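Competence/damage-inducible protein CinA (Agrobacterium tumefaciens, PDB 2A9S) is of unknown function but belongs to the CinA competence/damage-inducible family, some of whose relatives are nicotinamide mononucleotide deamidases, an activity that may be shared here. Local coordinates at residues R15-D20 against G41-I46; V124-K129 against L159-A164; T107-P112 against K119-V124. One frame throughout, in Å; residues are numbered along the deposited sequence.

Contact 1 (R15-D20 against G41-I46); sequences RRIITD and GALTEI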
ATOM      1  N   ARG A  15       0.819 -16.481  -3.782  1.00 13.06           N
ATOM      2  CA  ARG A  15       0.900 -17.691  -2.956  1.00 13.80           C
ATOM      3  C   ARG A  15       2.267 -18.339  -3.133  1.00 13.38           C
ATOM      4  O   ARG A  15       2.843 -18.782  -2.145  1.00 12.33           O
ATOM      5  CB  ARG A  15      -0.193 -18.700  -3.339  1.00 14.83           C
ATOM      6  CG  ARG A  15      -0.416 -19.787  -2.250  1.00 15.85           C
ATOM      7  CD  ARG A  15      -1.735 -20.521  -2.430  1.00 18.51           C
ATOM      8  NE  ARG A  15      -2.897 -19.617  -2.357  1.00 25.42           N
ATOM      9  CZ  ARG A  15      -3.411 -19.119  -1.228  1.00 29.21           C
ATOM     10  NH1 ARG A  15      -4.464 -18.309  -1.282  1.00 31.59           N
ATOM     11  NH2 ARG A  15      -2.893 -19.418  -0.042  1.00 28.82           N
ATOM     12  N   ARG A  16       2.789 -18.360  -4.375  1.00 12.12           N
ATOM     13  CA  ARG A  16       4.107 -18.945  -4.671  1.00 12.57           C
ATOM     14  C   ARG A  16       5.211 -18.194  -3.904  1.00 11.57           C
ATOM     15  O   ARG A  16       6.089 -18.801  -3.281  1.00 11.13           O
ATOM     16  CB  ARG A  16       4.389 -18.979  -6.182  1.00 12.91           C
ATOM     17  CG  ARG A  16       5.858 -19.240  -6.472  1.00 17.38           C
ATOM     18  CD  ARG A  16       6.103 -19.842  -7.831  1.00 23.18           C
ATOM     19  NE  ARG A  16       7.527 -20.153  -7.983  1.00 27.42           N
ATOM     20  CZ  ARG A  16       8.113 -20.358  -9.163  1.00 29.71           C
ATOM     21  NH1 ARG A  16       7.397 -20.273 -10.276  1.00 29.31           N
ATOM     22  NH2 ARG A  16       9.413 -20.624  -9.231  1.00 31.45           N
ATOM     23  N   ILE A  17       5.123 -16.870  -3.901  1.00 10.96           N
ATOM     24  CA  ILE A  17       6.116 -16.050  -3.216  1.00 11.61           C
ATOM     25  C   ILE A  17       6.106 -16.347  -1.703  1.00 11.68           C
ATOM     26  O   ILE A  17       7.172 -16.555  -1.103  1.00 11.65           O
ATOM     27  CB  ILE A  17       5.898 -14.561  -3.503  1.00 11.07           C
ATOM     28  CG1 ILE A  17       6.233 -14.277  -4.996  1.00 10.14           C
ATOM     29  CG2 ILE A  17       6.741 -13.702  -2.569  1.00 12.22           C
ATOM     30  CD1 ILE A  17       5.617 -12.948  -5.508  1.00 11.57           C
ATOM     31  N   ILE A  18       4.920 -16.358  -1.092  1.00 11.95           N
ATOM     32  CA  ILE A  18       4.829 -16.589   0.358  1.00 12.04           C
ATOM     33  C   ILE A  18       5.347 -18.007   0.648  1.00 12.24           C
ATOM     34  O   ILE A  18       6.124 -18.203   1.588  1.00 11.72           O
ATOM     35  CB  ILE A  18       3.392 -16.390   0.893  1.00 12.96           C
ATOM     36  CG1 ILE A  18       2.870 -14.963   0.586  1.00 10.70           C
ATOM     37  CG2 ILE A  18       3.315 -16.659   2.380  1.00 12.90           C
ATOM     38  CD1 ILE A  18       3.798 -13.830   0.946  1.00 10.76           C
ATOM     39  N   THR A  19       4.951 -18.962  -0.194  1.00 12.01           N
ATOM     40  CA  THR A  19       5.316 -20.356   0.019  1.00 12.78           C
ATOM     41  C   THR A  19       6.842 -20.575  -0.084  1.00 12.65           C
ATOM     42  O   THR A  19       7.432 -21.259   0.739  1.00 12.85           O
ATOM     43  CB  THR A  19       4.526 -21.273  -0.931  1.00 12.62           C
ATOM     44  OG1 THR A  19       3.112 -21.035  -0.748  1.00 13.68           O
ATOM     45  CG2 THR A  19       4.816 -22.720  -0.605  1.00 13.56           C
ATOM     46  N   ASP A  20       7.457 -19.956  -1.089  1.00 12.46           N
ATOM     47  CA  ASP A  20       8.896 -20.079  -1.347  1.00 13.20           C
ATOM     48  C   ASP A  20       9.733 -19.311  -0.327  1.00 12.91           C
ATOM     49  O   ASP A  20      10.745 -19.826   0.180  1.00 12.17           O
ATOM     50  CB  ASP A  20       9.229 -19.608  -2.769  1.00 13.41           C
ATOM     51  CG  ASP A  20       9.008 -20.690  -3.835  1.00 16.29           C
ATOM     52  OD1 ASP A  20       8.820 -21.895  -3.505  1.00 17.36           O
ATOM     53  OD2 ASP A  20       9.051 -20.326  -5.030  1.00 20.73           O
ATOM     54  N   GLY A  41      -1.085  -5.392  -1.378  1.00  7.99           N
ATOM     55  CA  GLY A  41      -2.447  -5.917  -1.192  1.00  9.36           C
ATOM     56  C   GLY A  41      -2.536  -7.380  -1.644  1.00  9.52           C
ATOM     57  O   GLY A  41      -3.018  -8.257  -0.920  1.00  9.87           O
ATOM     58  N   ALA A  42      -2.038  -7.642  -2.845  1.00  9.92           N
ATOM     59  CA  ALA A  42      -2.035  -8.988  -3.394  1.00 10.15           C
ATOM     60  C   ALA A  42      -1.216  -9.967  -2.547  1.00 10.27           C
ATOM     61  O   ALA A  42      -1.687 -11.042  -2.240  1.00 10.80           O
ATOM     62  CB  ALA A  42      -1.594  -8.990  -4.852  1.00 10.12           C
ATOM     63  N   LEU A  43      -0.011  -9.584  -2.150  1.00  8.96           N
ATOM     64  CA  LEU A  43       0.815 -10.454  -1.300  1.00  9.84           C
ATOM     65  C   LEU A  43       0.143 -10.779   0.039  1.00 10.31           C
ATOM     66  O   LEU A  43       0.243 -11.914   0.546  1.00 10.52           O
ATOM     67  CB  LEU A  43       2.163  -9.805  -1.038  1.00  9.88           C
ATOM     68  CG  LEU A  43       3.072  -9.824  -2.273  1.00 11.18           C
ATOM     69  CD1 LEU A  43       4.145  -8.768  -2.070  1.00 12.32           C
ATOM     70  CD2 LEU A  43       3.725 -11.214  -2.474  1.00 12.62           C
ATOM     71  N   THR A  44      -0.575  -9.793   0.594  1.00  9.34           N
ATOM     72  CA  THR A  44      -1.122  -9.972   1.936  1.00  9.86           C
ATOM     73  C   THR A  44      -2.517 -10.616   1.884  1.00 10.34           C
ATOM     74  O   THR A  44      -3.143 -10.831   2.918  1.00 11.02           O
ATOM     75  CB  THR A  44      -1.124  -8.680   2.738  1.00 10.56           C
ATOM     76  OG1 THR A  44      -1.860  -7.686   2.039  1.00  9.49           O
ATOM     77  CG2 THR A  44       0.311  -8.140   2.938  1.00 11.62           C
ATOM     78  N   GLU A  45      -2.996 -10.961   0.687  1.00 10.98           N
ATOM     79  CA  GLU A  45      -4.170 -11.854   0.577  1.00 12.06           C
ATOM     80  C   GLU A  45      -3.869 -13.292   1.090  1.00 13.00           C
ATOM     81  O   GLU A  45      -4.780 -14.033   1.479  1.00 14.12           O
ATOM     82  CB  GLU A  45      -4.672 -11.893  -0.872  1.00 12.12           C
ATOM     83  CG  GLU A  45      -5.517 -10.663  -1.235  1.00 15.00           C
ATOM     84  CD  GLU A  45      -6.862 -10.651  -0.478  1.00 19.39           C
ATOM     85  OE1 GLU A  45      -7.770 -11.497  -0.781  1.00 19.87           O
ATOM     86  OE2 GLU A  45      -7.014  -9.777   0.394  1.00 20.39           O
ATOM     87  N   ILE A  46      -2.591 -13.651   1.121  1.00 12.69           N
ATOM     88  CA  ILE A  46      -2.143 -14.992   1.463  1.00 13.52           C
ATOM     89  C   ILE A  46      -1.918 -15.194   2.972  1.00 13.75           C
ATOM     90  O   ILE A  46      -1.143 -14.459   3.614  1.00 13.54           O
ATOM     91  CB  ILE A  46      -0.858 -15.315   0.678  1.00 12.73           C
ATOM     92  CG1 ILE A  46      -1.033 -14.980  -0.829  1.00 13.88           C
ATOM     93  CG2 ILE A  46      -0.353 -16.745   0.987  1.00 14.24           C
ATOM     94  CD1 ILE A  46      -2.118 -15.733  -1.532  1.00 13.61           C
TER
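Ile46 packs against Arg15 and Ile18, while Leu43 meets Ile17, so that helix 8-24 lies against helix 38-43 and the type I turn from Leu43 to Ile46. Both helices belong to the helical layer on one face of the mixed sheet in this alpha/beta fold.

The apolar part has two patches. In one, Ile18 and Ile46 lie alongside each other, running opposite ways, with Ile18 CG1 reaching Ile46 CG2 at 3.7 Å; Ile18 CB and CG2 lie against the same methyl. In the other, Ile17 and Leu43 meet nearly perpendicularly, with Leu43 CD2 3.9 Å from Ile17 CG2 and nearly as close to Ile17 CD1. Ile17 also touches Leu159 and Ile163 of helix 147-167, and Leu43 rests on Val53 of strand 53-59.

Arg15 and Glu45 take their polar partners from outside the two segments. Arg15 NH1 forms a salt bridge with Glu11, within the same helix. On the other segment, Glu45 turns its carboxylate to the second subunit, where Arg151 and Thr148 of that chain bind it, placing the turn at the dimer interface.

What remains is a methyl over a cation. The Arg15 chain leaves the helix with CG anti to the backbone N (chi1 -163°), a bend at chi3 turns NE, and the guanidinium then lies with one face over Ile46 CD1. That methyl sits 3.5 Å from the guanidinium plane, displaced from the centre of the group, and Ile46 CD1 is also 3.5 Å from Arg15 NH1.

Contact 2 (V124-K129 against L159-A164); sequences VHLATK and LEMLIA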
ATOM      1  N   VAL A 124       4.865   1.207 -18.016  1.00  9.45           N
ATOM      2  CA  VAL A 124       5.170   0.997 -16.606  1.00 10.06           C
ATOM      3  C   VAL A 124       6.625   0.537 -16.529  1.00 10.68           C
ATOM      4  O   VAL A 124       7.032  -0.345 -17.285  1.00 12.06           O
ATOM      5  CB  VAL A 124       4.261  -0.090 -15.946  1.00 10.89           C
ATOM      6  CG1 VAL A 124       4.698  -0.370 -14.461  1.00 12.67           C
ATOM      7  CG2 VAL A 124       2.768   0.271 -16.019  1.00  9.53           C
ATOM      8  N   HIS A 125       7.384   1.140 -15.629  1.00 10.81           N
ATOM      9  CA  HIS A 125       8.753   0.709 -15.353  1.00 11.21           C
ATOM     10  C   HIS A 125       8.733  -0.063 -14.031  1.00 10.90           C
ATOM     11  O   HIS A 125       8.194   0.432 -13.038  1.00 10.08           O
ATOM     12  CB  HIS A 125       9.687   1.913 -15.262  1.00 12.51           C
ATOM     13  CG  HIS A 125      10.044   2.487 -16.606  1.00 12.55           C
ATOM     14  ND1 HIS A 125      11.001   1.922 -17.421  1.00 16.62           N
ATOM     15  CD2 HIS A 125       9.515   3.517 -17.304  1.00 14.96           C
ATOM     16  CE1 HIS A 125      11.079   2.602 -18.548  1.00 13.33           C
ATOM     17  NE2 HIS A 125      10.198   3.584 -18.499  1.00 13.60           N
ATOM     18  N   LEU A 126       9.295  -1.272 -14.047  1.00 10.24           N
ATOM     19  CA  LEU A 126       9.357  -2.111 -12.846  1.00 10.94           C
ATOM     20  C   LEU A 126      10.812  -2.442 -12.580  1.00 12.53           C
ATOM     21  O   LEU A 126      11.596  -2.715 -13.520  1.00 12.02           O
ATOM     22  CB  LEU A 126       8.545  -3.411 -12.998  1.00 12.05           C
ATOM     23  CG  LEU A 126       7.055  -3.325 -13.329  1.00 12.16           C
ATOM     24  CD1 LEU A 126       6.845  -3.295 -14.852  1.00 11.75           C
ATOM     25  CD2 LEU A 126       6.325  -4.498 -12.710  1.00 14.31           C
ATOM     26  N   ALA A 127      11.172  -2.455 -11.294  1.00 12.22           N
ATOM     27  CA  ALA A 127      12.550  -2.803 -10.908  1.00 12.76           C
ATOM     28  C   ALA A 127      12.476  -3.621  -9.632  1.00 13.71           C
ATOM     29  O   ALA A 127      11.686  -3.315  -8.729  1.00 12.60           O
ATOM     30  CB  ALA A 127      13.393  -1.559 -10.701  1.00 13.12           C
ATOM     31  N   THR A 128      13.296  -4.662  -9.561  1.00 15.65           N
ATOM     32  CA  THR A 128      13.476  -5.392  -8.307  1.00 16.16           C
ATOM     33  C   THR A 128      14.954  -5.389  -7.926  1.00 16.16           C
ATOM     34  O   THR A 128      15.824  -5.525  -8.806  1.00 15.89           O
ATOM     35  CB  THR A 128      12.964  -6.837  -8.402  1.00 17.44           C
ATOM     36  OG1 THR A 128      13.617  -7.501  -9.496  1.00 20.78           O
ATOM     37  CG2 THR A 128      11.466  -6.872  -8.639  1.00 19.09           C
ATOM     38  N   LYS A 129      15.246  -5.234  -6.635  1.00 15.81           N
ATOM     39  CA  LYS A 129      16.645  -5.257  -6.179  1.00 15.92           C
ATOM     40  C   LYS A 129      16.852  -6.196  -4.983  1.00 17.18           C
ATOM     41  O   LYS A 129      15.947  -6.388  -4.178  1.00 15.36           O
ATOM     42  CB  LYS A 129      17.130  -3.847  -5.879  1.00 16.05           C
ATOM     43  CG  LYS A 129      18.629  -3.752  -5.570  1.00 18.36           C
ATOM     44  CD  LYS A 129      19.095  -2.327  -5.469  1.00 21.14           C
ATOM     45  CE  LYS A 129      20.603  -2.325  -5.212  1.00 22.33           C
ATOM     46  NZ  LYS A 129      21.168  -0.964  -5.383  1.00 25.41           N
ATOM     47  N   LEU A 159       5.004  -9.392  -9.392  1.00 11.48           N
ATOM     48  CA  LEU A 159       5.105 -10.680  -8.687  1.00 11.51           C
ATOM     49  C   LEU A 159       5.996 -11.667  -9.442  1.00 12.35           C
ATOM     50  O   LEU A 159       6.834 -12.337  -8.822  1.00 12.86           O
ATOM     51  CB  LEU A 159       3.709 -11.255  -8.397  1.00 11.32           C
ATOM     52  CG  LEU A 159       2.814 -10.345  -7.503  1.00 10.39           C
ATOM     53  CD1 LEU A 159       1.512 -11.071  -7.230  1.00 11.15           C
ATOM     54  CD2 LEU A 159       3.478  -9.898  -6.170  1.00 11.03           C
ATOM     55  N   GLU A 160       5.856 -11.708 -10.768  1.00 11.94           N
ATOM     56  CA  GLU A 160       6.743 -12.500 -11.643  1.00 14.16           C
ATOM     57  C   GLU A 160       8.212 -12.162 -11.420  1.00 13.63           C
ATOM     58  O   GLU A 160       9.062 -13.063 -11.284  1.00 15.00           O
ATOM     59  CB  GLU A 160       6.363 -12.297 -13.118  1.00 13.43           C
ATOM     60  CG  GLU A 160       5.016 -12.949 -13.453  1.00 16.16           C
ATOM     61  CD  GLU A 160       4.505 -12.564 -14.846  1.00 15.75           C
ATOM     62  OE1 GLU A 160       5.072 -11.631 -15.473  1.00 17.56           O
ATOM     63  OE2 GLU A 160       3.538 -13.205 -15.314  1.00 18.98           O
ATOM     64  N   MET A 161       8.508 -10.869 -11.329  1.00 13.52           N
ATOM     65  CA  MET A 161       9.865 -10.395 -11.100  1.00 14.07           C
ATOM     66  C   MET A 161      10.439 -10.742  -9.731  1.00 14.95           C
ATOM     67  O   MET A 161      11.632 -11.080  -9.637  1.00 15.88           O
ATOM     68  CB  MET A 161       9.964  -8.890 -11.352  1.00 14.51           C
ATOM     69  CG  MET A 161       9.756  -8.516 -12.815  1.00 12.45           C
ATOM     70  SD  MET A 161       9.607  -6.733 -13.049  1.00 10.70           S
ATOM     71  CE  MET A 161      11.237  -6.146 -12.555  1.00 14.78           C
ATOM     72  N   LEU A 162       9.635 -10.638  -8.670  1.00 14.93           N
ATOM     73  CA  LEU A 162      10.079 -11.089  -7.340  1.00 15.42           C
ATOM     74  C   LEU A 162      10.503 -12.563  -7.386  1.00 16.90           C
ATOM     75  O   LEU A 162      11.566 -12.942  -6.849  1.00 16.90           O
ATOM     76  CB  LEU A 162       8.985 -10.888  -6.292  1.00 14.42           C
ATOM     77  CG  LEU A 162       8.863  -9.459  -5.780  1.00 13.89           C
ATOM     78  CD1 LEU A 162       7.615  -9.359  -4.834  1.00 13.68           C
ATOM     79  CD2 LEU A 162      10.138  -9.056  -5.059  1.00 12.05           C
ATOM     80  N   ILE A 163       9.678 -13.389  -8.018  1.00 17.07           N
ATOM     81  CA  ILE A 163      10.019 -14.807  -8.184  1.00 18.79           C
ATOM     82  C   ILE A 163      11.338 -14.965  -8.930  1.00 19.75           C
ATOM     83  O   ILE A 163      12.215 -15.711  -8.477  1.00 19.74           O
ATOM     84  CB  ILE A 163       8.894 -15.598  -8.873  1.00 18.40           C
ATOM     85  CG1 ILE A 163       7.671 -15.623  -7.963  1.00 19.09           C
ATOM     86  CG2 ILE A 163       9.369 -17.055  -9.233  1.00 18.46           C
ATOM     87  CD1 ILE A 163       6.324 -15.895  -8.665  1.00 20.16           C
ATOM     88  N   ALA A 164      11.500 -14.236 -10.039  1.00 20.14           N
ATOM     89  CA  ALA A 164      12.718 -14.318 -10.851  1.00 20.49           C
ATOM     90  C   ALA A 164      13.960 -13.864 -10.093  1.00 21.79           C
ATOM     91  O   ALA A 164      15.032 -14.500 -10.197  1.00 21.54           O
ATOM     92  CB  ALA A 164      12.558 -13.518 -12.136  1.00 20.32           C
TER
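Strand 124-129 and helix 159-164 run in nearly the same direction, 27° apart, with their axes 8.7 Å from each other at the closest point and Thr128 facing Leu162 in register. Met161 carries most of the contact. Its CB and sulfur reach two alternate residues of the strand, Thr128 and Leu126, whose CB atoms point to the helix. Met161 SD lies 3.5 Å from Leu126 CB, and Leu126 CD2 is also near the sulfur. The Met161 chain is extended as far as SD and then bends (chi3 65°), which carries CE down to the strand backbone, 3.6 Å from Leu126 O and 3.9 Å from Ala127 N.

Helix 147-167 packs here on one face of the five-stranded mixed sheet; on the other face His125 and Ala127 touch helix 84-96, giving the layered alpha/beta/alpha build of the domain. Strand 123-130 is an inner strand, hydrogen-bonded to 102-108 and 135-141.

Farther along, Thr128 crosses Met161 obliquely. Its rotation (chi1 56°) puts CG2 anti to the carbonyl carbon, where Thr128 CG2 meets Met161 CB at 3.7 Å. The same methyl approaches Leu162 CD2 at 4.4 Å, and Leu162 itself leans on Val104 of the next strand. That rotation also leaves the hydroxyl near Met161 but without a bond: it is buried with no polar partner in the model, and Thr128 OG1 is 4.1 Å from Met161 O, too long for a hydrogen bond.

Contact 3 (T107-P112 against K119-V124); sequences TGIAGP and KPVGLV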
ATOM      1  N   THR A 107       6.605   2.236 -11.290  1.00 10.80           N
ATOM      2  CA  THR A 107       6.199   3.597 -11.575  1.00 12.34           C
ATOM      3  C   THR A 107       5.661   3.613 -13.013  1.00 13.26           C
ATOM      4  O   THR A 107       6.350   3.134 -13.940  1.00 12.24           O
ATOM      5  CB  THR A 107       7.343   4.652 -11.394  1.00 12.79           C
ATOM      6  OG1 THR A 107       6.833   5.951 -11.728  1.00 12.96           O
ATOM      7  CG2 THR A 107       8.569   4.351 -12.243  1.00 13.08           C
ATOM      8  N   GLY A 108       4.416   4.058 -13.172  1.00 12.09           N
ATOM      9  CA  GLY A 108       3.816   4.018 -14.517  1.00 13.24           C
ATOM     10  C   GLY A 108       2.613   4.914 -14.675  1.00 13.65           C
ATOM     11  O   GLY A 108       2.290   5.697 -13.759  1.00 14.02           O
ATOM     12  N   ILE A 109       1.952   4.774 -15.838  1.00 12.96           N
ATOM     13  CA  ILE A 109       0.797   5.588 -16.185  1.00 14.10           C
ATOM     14  C   ILE A 109      -0.422   4.693 -16.346  1.00 13.33           C
ATOM     15  O   ILE A 109      -0.569   4.032 -17.370  1.00 12.08           O
ATOM     16  CB  ILE A 109       1.022   6.380 -17.496  1.00 13.54           C
ATOM     17  CG1 ILE A 109       2.313   7.190 -17.370  1.00 15.87           C
ATOM     18  CG2 ILE A 109      -0.184   7.258 -17.771  1.00 13.95           C
ATOM     19  CD1 ILE A 109       2.843   7.764 -18.699  1.00 15.40           C
ATOM     20  N   ALA A 110      -1.273   4.656 -15.328  1.00 12.64           N
ATOM     21  CA  ALA A 110      -2.464   3.781 -15.378  1.00 12.87           C
ATOM     22  C   ALA A 110      -3.600   4.409 -16.197  1.00 13.27           C
ATOM     23  O   ALA A 110      -4.507   3.713 -16.665  1.00 13.50           O
ATOM     24  CB  ALA A 110      -2.933   3.376 -13.952  1.00 13.33           C
ATOM     25  N   GLY A 111      -3.516   5.721 -16.400  1.00 13.15           N
ATOM     26  CA  GLY A 111      -4.547   6.450 -17.113  1.00 14.29           C
ATOM     27  C   GLY A 111      -5.836   6.532 -16.315  1.00 14.65           C
ATOM     28  O   GLY A 111      -5.905   6.049 -15.148  1.00 15.26           O
ATOM     29  N   PRO A 112      -6.894   7.097 -16.924  1.00 15.20           N
ATOM     30  CA  PRO A 112      -7.065   7.475 -18.331  1.00 15.43           C
ATOM     31  C   PRO A 112      -6.191   8.672 -18.764  1.00 16.09           C
ATOM     32  O   PRO A 112      -5.800   8.750 -19.941  1.00 17.37           O
ATOM     33  CB  PRO A 112      -8.564   7.812 -18.393  1.00 15.10           C
ATOM     34  CG  PRO A 112      -8.849   8.346 -17.046  1.00 15.97           C
ATOM     35  CD  PRO A 112      -8.099   7.428 -16.138  1.00 15.03           C
ATOM     36  N   LYS A 119       5.551   8.820 -23.483  1.00 14.38           N
ATOM     37  CA  LYS A 119       5.167   8.090 -22.266  1.00 14.40           C
ATOM     38  C   LYS A 119       3.636   7.839 -22.305  1.00 14.32           C
ATOM     39  O   LYS A 119       2.859   8.600 -21.722  1.00 14.04           O
ATOM     40  CB  LYS A 119       5.612   8.861 -21.009  1.00 14.76           C
ATOM     41  CG  LYS A 119       7.149   9.050 -20.906  1.00 15.19           C
ATOM     42  CD  LYS A 119       7.578   9.688 -19.626  1.00 17.39           C
ATOM     43  CE  LYS A 119       9.094   9.601 -19.416  1.00 23.96           C
ATOM     44  NZ  LYS A 119       9.827  10.386 -20.433  1.00 29.47           N
ATOM     45  N   PRO A 120       3.210   6.822 -23.063  1.00 13.99           N
ATOM     46  CA  PRO A 120       1.771   6.601 -23.236  1.00 13.30           C
ATOM     47  C   PRO A 120       1.134   5.956 -22.006  1.00 12.65           C
ATOM     48  O   PRO A 120       1.835   5.343 -21.178  1.00 10.92           O
ATOM     49  CB  PRO A 120       1.694   5.634 -24.414  1.00 14.11           C
ATOM     50  CG  PRO A 120       3.047   4.898 -24.390  1.00 15.36           C
ATOM     51  CD  PRO A 120       4.044   5.864 -23.829  1.00 14.51           C
ATOM     52  N   VAL A 121      -0.181   6.106 -21.893  1.00 11.38           N
ATOM     53  CA  VAL A 121      -0.935   5.306 -20.932  1.00 12.45           C
ATOM     54  C   VAL A 121      -0.545   3.829 -21.114  1.00 12.55           C
ATOM     55  O   VAL A 121      -0.420   3.359 -22.240  1.00 11.69           O
ATOM     56  CB  VAL A 121      -2.459   5.534 -21.087  1.00 12.57           C
ATOM     57  CG1 VAL A 121      -3.264   4.617 -20.118  1.00 13.09           C
ATOM     58  CG2 VAL A 121      -2.794   7.045 -20.839  1.00 12.66           C
ATOM     59  N   GLY A 122      -0.309   3.128 -19.998  1.00 10.61           N
ATOM     60  CA  GLY A 122       0.062   1.717 -20.048  1.00 11.10           C
ATOM     61  C   GLY A 122       1.571   1.446 -19.962  1.00 11.33           C
ATOM     62  O   GLY A 122       1.988   0.287 -19.838  1.00 11.19           O
ATOM     63  N   LEU A 123       2.375   2.502 -20.041  1.00  9.89           N
ATOM     64  CA  LEU A 123       3.817   2.392 -19.870  1.00 10.62           C
ATOM     65  C   LEU A 123       4.129   2.249 -18.390  1.00  9.68           C
ATOM     66  O   LEU A 123       3.709   3.087 -17.582  1.00 10.00           O
ATOM     67  CB  LEU A 123       4.534   3.656 -20.388  1.00 11.08           C
ATOM     68  CG  LEU A 123       6.005   3.766 -19.977  1.00 11.59           C
ATOM     69  CD1 LEU A 123       6.860   2.703 -20.634  1.00 12.63           C
ATOM     70  CD2 LEU A 123       6.550   5.156 -20.261  1.00 10.11           C
ATOM     71  N   VAL A 124       4.865   1.207 -18.016  1.00  9.45           N
ATOM     72  CA  VAL A 124       5.170   0.997 -16.606  1.00 10.06           C
ATOM     73  C   VAL A 124       6.625   0.537 -16.529  1.00 10.68           C
ATOM     74  O   VAL A 124       7.032  -0.345 -17.285  1.00 12.06           O
ATOM     75  CB  VAL A 124       4.261  -0.090 -15.946  1.00 10.89           C
ATOM     76  CG1 VAL A 124       4.698  -0.370 -14.461  1.00 12.67           C
ATOM     77  CG2 VAL A 124       2.768   0.271 -16.019  1.00  9.53           C
TER
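Ile109 and the Pro120-Leu123 turn are joined by two backbone hydrogen bonds. Ile109 O accepts from Gly122 N at 2.8 Å, and Ile109 N gives to Leu123 O at 3.0 Å. Both backbone polar atoms of Ile109, N and O, are thus bonded to the turn. Segment 119-124 folds as a type II turn from Pro120 to Leu123, closed by a hydrogen bond from Leu123 N to Pro120 O, with Gly122 adopting the positive phi (97°) usual at the third place of such a turn.

Next to these bonds Gly108 and Val124 form an antiparallel, non-hydrogen-bonded pair whose CA atoms come within 3.9 Å. Gly108, having no side chain, permits this close approach, and its CA lies 3.2 Å from Leu123 O.

Side chains pack outward from there. Ile109 crosses Val121 at about a right angle, with Ile109 CG2 4.0 Å from Val121 CG2. The CG1-CD1 branch of Ile109 runs toward Lys119 and Pro120, where Ile109 CD1 makes a tight contact of 3.1 Å with Lys119 O. Val121 spreads its two methyls differently: CG1, anti to the backbone N (chi1 177°), rests on Gly111 CA at 3.7 Å, while CG2 faces Pro112 O. Pro112 follows a cis peptide bond and touches Ala47 of the second subunit, and Gly111 O accepts from Arg147 of its own chain.

Together these features make a beta hairpin with a long connection: strands 102-108 and 123-130 are antiparallel neighbours in the central sheet, and the chain between them folds back on itself through the Ile109 bonds to the turn.

How the contacts relate
Along the chain from the N terminus the three contacts come in series, none nested in or crossing another. Contact 1 closes a 20-residue excursion that includes strand 28-32, bringing the end of helix 38-43 back to helix 8-24. Contact 3 comes next and closes the six-residue gap between 107-112 and 119-124. Contact 2 opens on the same strand, sharing Val124, and spans strand 135-141 to reach helix 147-167; a probable hydrogen bond from His125 N to Thr107 O also ties it to contact 3. That helix meets contact 1 through Leu159 on Leu43 and Ile163 on Arg16. Contacts 1 and 3 lie on opposite sides of the chain's centre, their own centres about 25 Å apart.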